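Long-range contact in hypothetical protein VC0802 (Vibrio cholerae, PDB 1ZVP), which is of unknown function but carries two ACT domains, a fold that often binds small regulatory ligands, and has been proposed as a possible transport protein: residues G22-Y36 with E49-Q61. Numbering follows the deposited sequence.
Sequences GDYVFCTVNGALSDY and EGLTLVLEAEKAQ
Asp23 O accepts the N-H of Ala57, the first residue of helix 57-61, and so opens the antiparallel ladder of strands 24-29 and 50-56, adjacent in the sheet of an ACT-domain region, with 50-56 lying between 24-29 and 43-47. From Val25 to Val29 the ladder continues through paired backbone bonds at Val25-Leu55, Cys27-Leu53 and Val29-Leu51. With Val25 CG1 anti to the carbonyl carbon (chi1 -61°), CG2 falls between backbone N and carbonyl carbon, meets Ala60 CB at 3.6 Å and ties the helix to the sheet. Phe26 turns to the other face, beside Val54 and pointing the same way; Val54 CG2 lies 3.8 Å from the centroid of the Phe26 ring, 15° off the normal, a CH-pi contact. Phe71 and Phe114 meet the same ring edge-to-face. Back on the helix side, Cys27 SG rests 3.9 Å from Leu55 CD1. Thr28 and Thr52, a non-hydrogen-bonded pair, share a water that donates to Thr28 OG1 and Gly50 O and accepts from Thr52 OG1; Thr52 OG1 also hydrogen-bonds Tyr108 N of the second subunit. Val29 CG2 meets Leu53 CD1 at 3.8 Å, the side chains crossing at about a right angle. Beyond the turn, Leu33 CA sits 3.7 Å from Leu51 CD2. Tyr36 folds back over this apolar patch: Val29 CG2 lies over one ring face, Leu53 CD1 approaches Tyr36 CD1 obliquely at 3.8 Å, and Tyr36 OH donates to Asn30 O at 3.1 Å.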
ATOM      1  N   GLY D  22      13.218   7.378  11.213  1.00 33.85           N
ATOM      2  CA  GLY D  22      12.304   8.475  10.914  1.00 34.43           C
ATOM      3  C   GLY D  22      10.882   8.333  11.430  1.00 35.18           C
ATOM      4  O   GLY D  22      10.335   7.219  11.494  1.00 35.45           O
ATOM      5  N   ASP D  23      10.282   9.466  11.801  1.00 35.52           N
ATOM      6  CA  ASP D  23       8.851   9.517  12.122  1.00 35.98           C
ATOM      7  C   ASP D  23       8.132  10.085  10.922  1.00 35.82           C
ATOM      8  O   ASP D  23       8.536  11.111  10.386  1.00 35.89           O
ATOM      9  CB  ASP D  23       8.556  10.398  13.344  1.00 36.20           C
ATOM     10  CG  ASP D  23       9.243   9.914  14.620  1.00 37.51           C
ATOM     11  OD1 ASP D  23       9.700   8.744  14.707  1.00 37.79           O
ATOM     12  OD2 ASP D  23       9.315  10.739  15.559  1.00 39.52           O
ATOM     13  N   TYR D  24       7.064   9.422  10.499  1.00 35.78           N
ATOM     14  CA  TYR D  24       6.391   9.802   9.276  1.00 35.89           C
ATOM     15  C   TYR D  24       4.972  10.223   9.565  1.00 36.02           C
ATOM     16  O   TYR D  24       4.410   9.833  10.579  1.00 35.87           O
ATOM     17  CB  TYR D  24       6.463   8.667   8.229  1.00 36.04           C
ATOM     18  CG  TYR D  24       7.878   8.468   7.712  1.00 35.56           C
ATOM     19  CD1 TYR D  24       8.369   9.235   6.653  1.00 34.99           C
ATOM     20  CD2 TYR D  24       8.734   7.540   8.312  1.00 35.03           C
ATOM     21  CE1 TYR D  24       9.671   9.077   6.205  1.00 34.82           C
ATOM     22  CE2 TYR D  24      10.035   7.374   7.870  1.00 34.79           C
ATOM     23  CZ  TYR D  24      10.496   8.143   6.817  1.00 35.46           C
ATOM     24  OH  TYR D  24      11.789   7.970   6.372  1.00 36.40           O
ATOM     25  N   VAL D  25       4.425  11.052   8.681  1.00 36.32           N
ATOM     26  CA  VAL D  25       3.056  11.524   8.788  1.00 36.72           C
ATOM     27  C   VAL D  25       2.398  11.477   7.417  1.00 37.44           C
ATOM     28  O   VAL D  25       3.074  11.594   6.396  1.00 37.04           O
ATOM     29  CB  VAL D  25       2.974  12.961   9.381  1.00 36.60           C
ATOM     30  CG1 VAL D  25       3.556  13.000  10.781  1.00 35.87           C
ATOM     31  CG2 VAL D  25       3.667  13.984   8.483  1.00 36.63           C
ATOM     32  N   PHE D  26       1.084  11.284   7.400  1.00 38.73           N
ATOM     33  CA  PHE D  26       0.313  11.316   6.164  1.00 40.22           C
ATOM     34  C   PHE D  26      -0.375  12.661   6.035  1.00 41.47           C
ATOM     35  O   PHE D  26      -0.898  13.189   7.012  1.00 41.79           O
ATOM     36  CB  PHE D  26      -0.731  10.194   6.133  1.00 40.08           C
ATOM     37  CG  PHE D  26      -0.188   8.853   5.699  1.00 39.93           C
ATOM     38  CD1 PHE D  26      -0.623   8.267   4.516  1.00 39.71           C
ATOM     39  CD2 PHE D  26       0.745   8.167   6.482  1.00 39.89           C
ATOM     40  CE1 PHE D  26      -0.137   7.024   4.118  1.00 39.48           C
ATOM     41  CE2 PHE D  26       1.241   6.927   6.088  1.00 39.29           C
ATOM     42  CZ  PHE D  26       0.799   6.354   4.908  1.00 39.34           C
ATOM     43  N   CYS D  27      -0.360  13.216   4.828  1.00 42.97           N
ATOM     44  CA  CYS D  27      -0.949  14.520   4.562  1.00 44.56           C
ATOM     45  C   CYS D  27      -1.681  14.469   3.259  1.00 45.23           C
ATOM     46  O   CYS D  27      -1.304  13.722   2.354  1.00 45.75           O
ATOM     47  CB  CYS D  27       0.122  15.603   4.427  1.00 44.42           C
ATOM     48  SG  CYS D  27       1.200  15.795   5.831  1.00 47.56           S
ATOM     49  N   THR D  28      -2.725  15.278   3.164  1.00 46.07           N
ATOM     50  CA  THR D  28      -3.354  15.556   1.896  1.00 46.67           C
ATOM     51  C   THR D  28      -3.166  17.052   1.628  1.00 47.61           C
ATOM     52  O   THR D  28      -3.295  17.879   2.536  1.00 47.64           O
ATOM     53  CB  THR D  28      -4.833  15.104   1.884  1.00 46.49           C
ATOM     54  OG1 THR D  28      -5.310  15.053   0.536  1.00 45.96           O
ATOM     55  CG2 THR D  28      -5.724  16.015   2.733  1.00 46.30           C
ATOM     56  N   VAL D  29      -2.802  17.389   0.397  1.00 48.60           N
ATOM     57  CA  VAL D  29      -2.573  18.781   0.021  1.00 49.37           C
ATOM     58  C   VAL D  29      -3.259  19.127  -1.304  1.00 50.31           C
ATOM     59  O   VAL D  29      -3.789  18.254  -1.990  1.00 50.32           O
ATOM     60  CB  VAL D  29      -1.052  19.136  -0.043  1.00 49.19           C
ATOM     61  CG1 VAL D  29      -0.422  19.126   1.343  1.00 48.73           C
ATOM     62  CG2 VAL D  29      -0.306  18.211  -0.988  1.00 49.17           C
ATOM     63  N   ASN D  30      -3.247  20.410  -1.650  1.00 51.80           N
ATOM     64  CA  ASN D  30      -3.804  20.867  -2.915  1.00 52.95           C
ATOM     65  C   ASN D  30      -2.778  21.237  -3.960  1.00 53.26           C
ATOM     66  O   ASN D  30      -1.743  21.827  -3.654  1.00 52.96           O
ATOM     67  CB  ASN D  30      -4.750  22.036  -2.692  1.00 53.28           C
ATOM     68  CG  ASN D  30      -6.187  21.594  -2.627  1.00 54.94           C
ATOM     69  OD1 ASN D  30      -7.090  22.330  -3.041  1.00 57.53           O
ATOM     70  ND2 ASN D  30      -6.417  20.370  -2.129  1.00 55.01           N
ATOM     71  N   GLY D  31      -3.082  20.874  -5.202  1.00 53.96           N
ATOM     72  CA  GLY D  31      -2.250  21.263  -6.335  1.00 54.58           C
ATOM     73  C   GLY D  31      -1.134  20.299  -6.694  1.00 54.54           C
ATOM     74  O   GLY D  31      -1.169  19.121  -6.330  1.00 54.78           O
ATOM     75  N   ALA D  32      -0.140  20.821  -7.408  1.00 54.39           N
ATOM     76  CA  ALA D  32       0.839  19.998  -8.103  1.00 54.19           C
ATOM     77  C   ALA D  32       1.908  19.444  -7.175  1.00 54.03           C
ATOM     78  O   ALA D  32       2.281  20.088  -6.196  1.00 53.90           O
ATOM     79  CB  ALA D  32       1.473  20.788  -9.247  1.00 54.24           C
ATOM     80  N   LEU D  33       2.385  18.241  -7.496  1.00 53.90           N
ATOM     81  CA  LEU D  33       3.514  17.617  -6.807  1.00 53.85           C
ATOM     82  C   LEU D  33       4.756  18.517  -6.873  1.00 53.89           C
ATOM     83  O   LEU D  33       5.515  18.611  -5.898  1.00 54.05           O
ATOM     84  CB  LEU D  33       3.832  16.252  -7.436  1.00 53.86           C
ATOM     85  CG  LEU D  33       4.432  15.052  -6.677  1.00 53.55           C
ATOM     86  CD1 LEU D  33       5.417  14.335  -7.593  1.00 53.26           C
ATOM     87  CD2 LEU D  33       5.102  15.378  -5.339  1.00 52.93           C
ATOM     88  N   SER D  34       4.945  19.180  -8.021  1.00 53.71           N
ATOM     89  CA  SER D  34       6.070  20.103  -8.253  1.00 53.45           C
ATOM     90  C   SER D  34       6.195  21.217  -7.206  1.00 53.17           C
ATOM     91  O   SER D  34       7.301  21.670  -6.921  1.00 53.17           O
ATOM     92  CB  SER D  34       6.011  20.692  -9.672  1.00 53.51           C
ATOM     93  OG  SER D  34       4.672  20.922 -10.091  1.00 53.87           O
ATOM     94  N   ASP D  35       5.062  21.634  -6.635  1.00 52.91           N
ATOM     95  CA  ASP D  35       5.016  22.599  -5.525  1.00 52.64           C
ATOM     96  C   ASP D  35       5.649  22.066  -4.230  1.00 52.18           C
ATOM     97  O   ASP D  35       6.077  22.850  -3.375  1.00 52.23           O
ATOM     98  CB  ASP D  35       3.563  23.003  -5.219  1.00 52.94           C
ATOM     99  CG  ASP D  35       2.847  23.653  -6.409  1.00 53.82           C
ATOM    100  OD1 ASP D  35       3.421  24.578  -7.028  1.00 55.11           O
ATOM    101  OD2 ASP D  35       1.693  23.253  -6.703  1.00 54.16           O
ATOM    102  N   TYR D  36       5.700  20.741  -4.083  1.00 51.55           N
ATOM    103  CA  TYR D  36       6.054  20.114  -2.805  1.00 50.98           C
ATOM    104  C   TYR D  36       7.358  19.314  -2.818  1.00 50.83           C
ATOM    105  O   TYR D  36       7.740  18.729  -1.807  1.00 50.88           O
ATOM    106  CB  TYR D  36       4.891  19.247  -2.305  1.00 50.80           C
ATOM    107  CG  TYR D  36       3.633  20.034  -2.010  1.00 50.28           C
ATOM    108  CD1 TYR D  36       3.423  20.606  -0.754  1.00 49.95           C
ATOM    109  CD2 TYR D  36       2.655  20.213  -2.987  1.00 50.33           C
ATOM    110  CE1 TYR D  36       2.267  21.339  -0.476  1.00 50.21           C
ATOM    111  CE2 TYR D  36       1.493  20.943  -2.724  1.00 50.77           C
ATOM    112  CZ  TYR D  36       1.306  21.505  -1.467  1.00 50.63           C
ATOM    113  OH  TYR D  36       0.158  22.223  -1.199  1.00 50.17           O
ATOM    114  N   GLU D  49      -9.281  13.286  -4.508  1.00 45.89           N
ATOM    115  CA  GLU D  49      -9.497  14.241  -3.422  1.00 45.88           C
ATOM    116  C   GLU D  49      -8.266  15.105  -3.130  1.00 45.76           C
ATOM    117  O   GLU D  49      -8.300  15.918  -2.199  1.00 46.54           O
ATOM    118  CB  GLU D  49      -9.874  13.509  -2.127  1.00 45.96           C
ATOM    119  CG  GLU D  49     -11.105  12.603  -2.169  1.00 47.41           C
ATOM    120  CD  GLU D  49     -10.849  11.213  -2.770  1.00 49.21           C
ATOM    121  OE1 GLU D  49      -9.698  10.900  -3.163  1.00 49.62           O
ATOM    122  OE2 GLU D  49     -11.821  10.428  -2.847  1.00 50.27           O
ATOM    123  N   GLY D  50      -7.177  14.921  -3.886  1.00 44.99           N
ATOM    124  CA  GLY D  50      -5.935  15.672  -3.663  1.00 43.57           C
ATOM    125  C   GLY D  50      -4.692  14.808  -3.522  1.00 42.74           C
ATOM    126  O   GLY D  50      -4.778  13.581  -3.462  1.00 42.83           O
ATOM    127  N   LEU D  51      -3.535  15.460  -3.457  1.00 41.76           N
ATOM    128  CA  LEU D  51      -2.241  14.780  -3.385  1.00 40.54           C
ATOM    129  C   LEU D  51      -1.939  14.325  -1.974  1.00 40.00           C
ATOM    130  O   LEU D  51      -1.902  15.141  -1.055  1.00 39.93           O
ATOM    131  CB  LEU D  51      -1.138  15.718  -3.869  1.00 40.22           C
ATOM    132  CG  LEU D  51       0.289  15.220  -4.052  1.00 39.46           C
ATOM    133  CD1 LEU D  51       0.416  14.306  -5.263  1.00 39.49           C
ATOM    134  CD2 LEU D  51       1.186  16.422  -4.213  1.00 39.24           C
ATOM    135  N   THR D  52      -1.744  13.019  -1.802  1.00 39.65           N
ATOM    136  CA  THR D  52      -1.241  12.462  -0.537  1.00 38.98           C
ATOM    137  C   THR D  52       0.278  12.588  -0.517  1.00 38.83           C
ATOM    138  O   THR D  52       0.948  12.207  -1.482  1.00 38.61           O
ATOM    139  CB  THR D  52      -1.640  10.963  -0.340  1.00 39.08           C
ATOM    140  OG1 THR D  52      -3.066  10.818  -0.358  1.00 38.70           O
ATOM    141  CG2 THR D  52      -1.096  10.407   0.985  1.00 38.31           C
ATOM    142  N   LEU D  53       0.814  13.142   0.567  1.00 38.74           N
ATOM    143  CA  LEU D  53       2.253  13.148   0.789  1.00 38.88           C
ATOM    144  C   LEU D  53       2.547  12.383   2.057  1.00 38.98           C
ATOM    145  O   LEU D  53       1.852  12.556   3.050  1.00 39.10           O
ATOM    146  CB  LEU D  53       2.808  14.574   0.920  1.00 38.84           C
ATOM    147  CG  LEU D  53       2.619  15.593  -0.214  1.00 39.34           C
ATOM    148  CD1 LEU D  53       3.066  16.995   0.240  1.00 38.48           C
ATOM    149  CD2 LEU D  53       3.342  15.173  -1.500  1.00 39.07           C
ATOM    150  N   VAL D  54       3.562  11.526   2.017  1.00 39.07           N
ATOM    151  CA  VAL D  54       4.080  10.892   3.228  1.00 39.20           C
ATOM    152  C   VAL D  54       5.446  11.510   3.476  1.00 39.62           C
ATOM    153  O   VAL D  54       6.334  11.431   2.639  1.00 39.03           O
ATOM    154  CB  VAL D  54       4.146   9.328   3.142  1.00 39.00           C
ATOM    155  CG1 VAL D  54       4.494   8.731   4.491  1.00 38.43           C
ATOM    156  CG2 VAL D  54       2.832   8.755   2.676  1.00 38.00           C
ATOM    157  N   LEU D  55       5.581  12.137   4.637  1.00 40.78           N
ATOM    158  CA  LEU D  55       6.681  13.033   4.935  1.00 42.05           C
ATOM    159  C   LEU D  55       7.218  12.751   6.311  1.00 43.01           C
ATOM    160  O   LEU D  55       6.471  12.320   7.185  1.00 42.87           O
ATOM    161  CB  LEU D  55       6.173  14.480   4.946  1.00 42.07           C
ATOM    162  CG  LEU D  55       5.644  15.118   3.667  1.00 42.34           C
ATOM    163  CD1 LEU D  55       4.591  16.143   3.991  1.00 42.60           C
ATOM    164  CD2 LEU D  55       6.790  15.755   2.927  1.00 43.44           C
ATOM    165  N   GLU D  56       8.509  13.019   6.499  1.00 44.59           N
ATOM    166  CA  GLU D  56       9.113  13.103   7.821  1.00 46.47           C
ATOM    167  C   GLU D  56       8.314  14.070   8.698  1.00 47.25           C
ATOM    168  O   GLU D  56       7.834  15.093   8.216  1.00 47.36           O
ATOM    169  CB  GLU D  56      10.555  13.586   7.698  1.00 46.78           C
ATOM    170  CG  GLU D  56      11.576  12.489   7.514  1.00 49.33           C
ATOM    171  CD  GLU D  56      12.381  12.222   8.784  1.00 53.93           C
ATOM    172  OE1 GLU D  56      13.633  12.210   8.685  1.00 55.25           O
ATOM    173  OE2 GLU D  56      11.776  12.038   9.877  1.00 55.11           O
ATOM    174  N   ALA D  57       8.175  13.745   9.979  1.00 48.56           N
ATOM    175  CA  ALA D  57       7.321  14.504  10.893  1.00 50.00           C
ATOM    176  C   ALA D  57       7.611  16.006  10.902  1.00 51.27           C
ATOM    177  O   ALA D  57       6.696  16.814  10.729  1.00 51.52           O
ATOM    178  CB  ALA D  57       7.410  13.938  12.300  1.00 49.79           C
ATOM    179  N   GLU D  58       8.875  16.377  11.092  1.00 52.80           N
ATOM    180  CA  GLU D  58       9.239  17.791  11.208  1.00 54.43           C
ATOM    181  C   GLU D  58       9.503  18.517   9.891  1.00 54.64           C
ATOM    182  O   GLU D  58       9.618  19.732   9.888  1.00 54.76           O
ATOM    183  CB  GLU D  58      10.394  18.012  12.205  1.00 54.98           C
ATOM    184  CG  GLU D  58      11.596  17.077  12.054  1.00 58.35           C
ATOM    185  CD  GLU D  58      12.291  17.198  10.698  1.00 62.22           C
ATOM    186  OE1 GLU D  58      12.983  18.226  10.470  1.00 63.45           O
ATOM    187  OE2 GLU D  58      12.144  16.261   9.869  1.00 63.45           O
ATOM    188  N   LYS D  59       9.606  17.777   8.787  1.00 55.25           N
ATOM    189  CA  LYS D  59       9.598  18.368   7.446  1.00 55.97           C
ATOM    190  C   LYS D  59       8.199  18.867   7.120  1.00 56.47           C
ATOM    191  O   LYS D  59       8.034  19.876   6.448  1.00 56.57           O
ATOM    192  CB  LYS D  59      10.029  17.348   6.387  1.00 56.01           C
ATOM    193  CG  LYS D  59      11.324  17.655   5.639  1.00 56.95           C
ATOM    194  CD  LYS D  59      12.564  17.422   6.496  1.00 59.66           C
ATOM    195  CE  LYS D  59      13.673  16.716   5.716  1.00 60.79           C
ATOM    196  NZ  LYS D  59      13.335  15.274   5.493  1.00 61.58           N
ATOM    197  N   ALA D  60       7.197  18.140   7.596  1.00 57.38           N
ATOM    198  CA  ALA D  60       5.801  18.492   7.383  1.00 58.38           C
ATOM    199  C   ALA D  60       5.383  19.566   8.363  1.00 59.13           C
ATOM    200  O   ALA D  60       4.631  20.473   8.017  1.00 59.31           O
ATOM    201  CB  ALA D  60       4.908  17.265   7.543  1.00 58.20           C
ATOM    202  N   GLN D  61       5.877  19.448   9.591  1.00 60.19           N
ATOM    203  CA  GLN D  61       5.473  20.325  10.680  1.00 61.21           C
ATOM    204  C   GLN D  61       5.877  21.784  10.412  1.00 61.66           C
ATOM    205  O   GLN D  61       5.030  22.688  10.487  1.00 61.89           O
ATOM    206  CB  GLN D  61       5.996  19.786  12.019  1.00 61.31           C
ATOM    207  CG  GLN D  61       5.697  20.645  13.226  1.00 62.45           C
ATOM    208  CD  GLN D  61       6.908  21.452  13.652  1.00 64.45           C
ATOM    209  OE1 GLN D  61       7.945  20.890  14.029  1.00 65.57           O
ATOM    210  NE2 GLN D  61       6.786  22.777  13.595  1.00 64.75           N
TER
HETATM  211  O   HOH W   1      -4.889  12.819  -0.666  1.00 39.19           O
HETATM  212  O   HOH W   2      -6.420  17.278  -0.682  1.00 56.10           O
HETATM  213  O   HOH W   3      -4.133  18.158  -5.376  1.00 76.97           O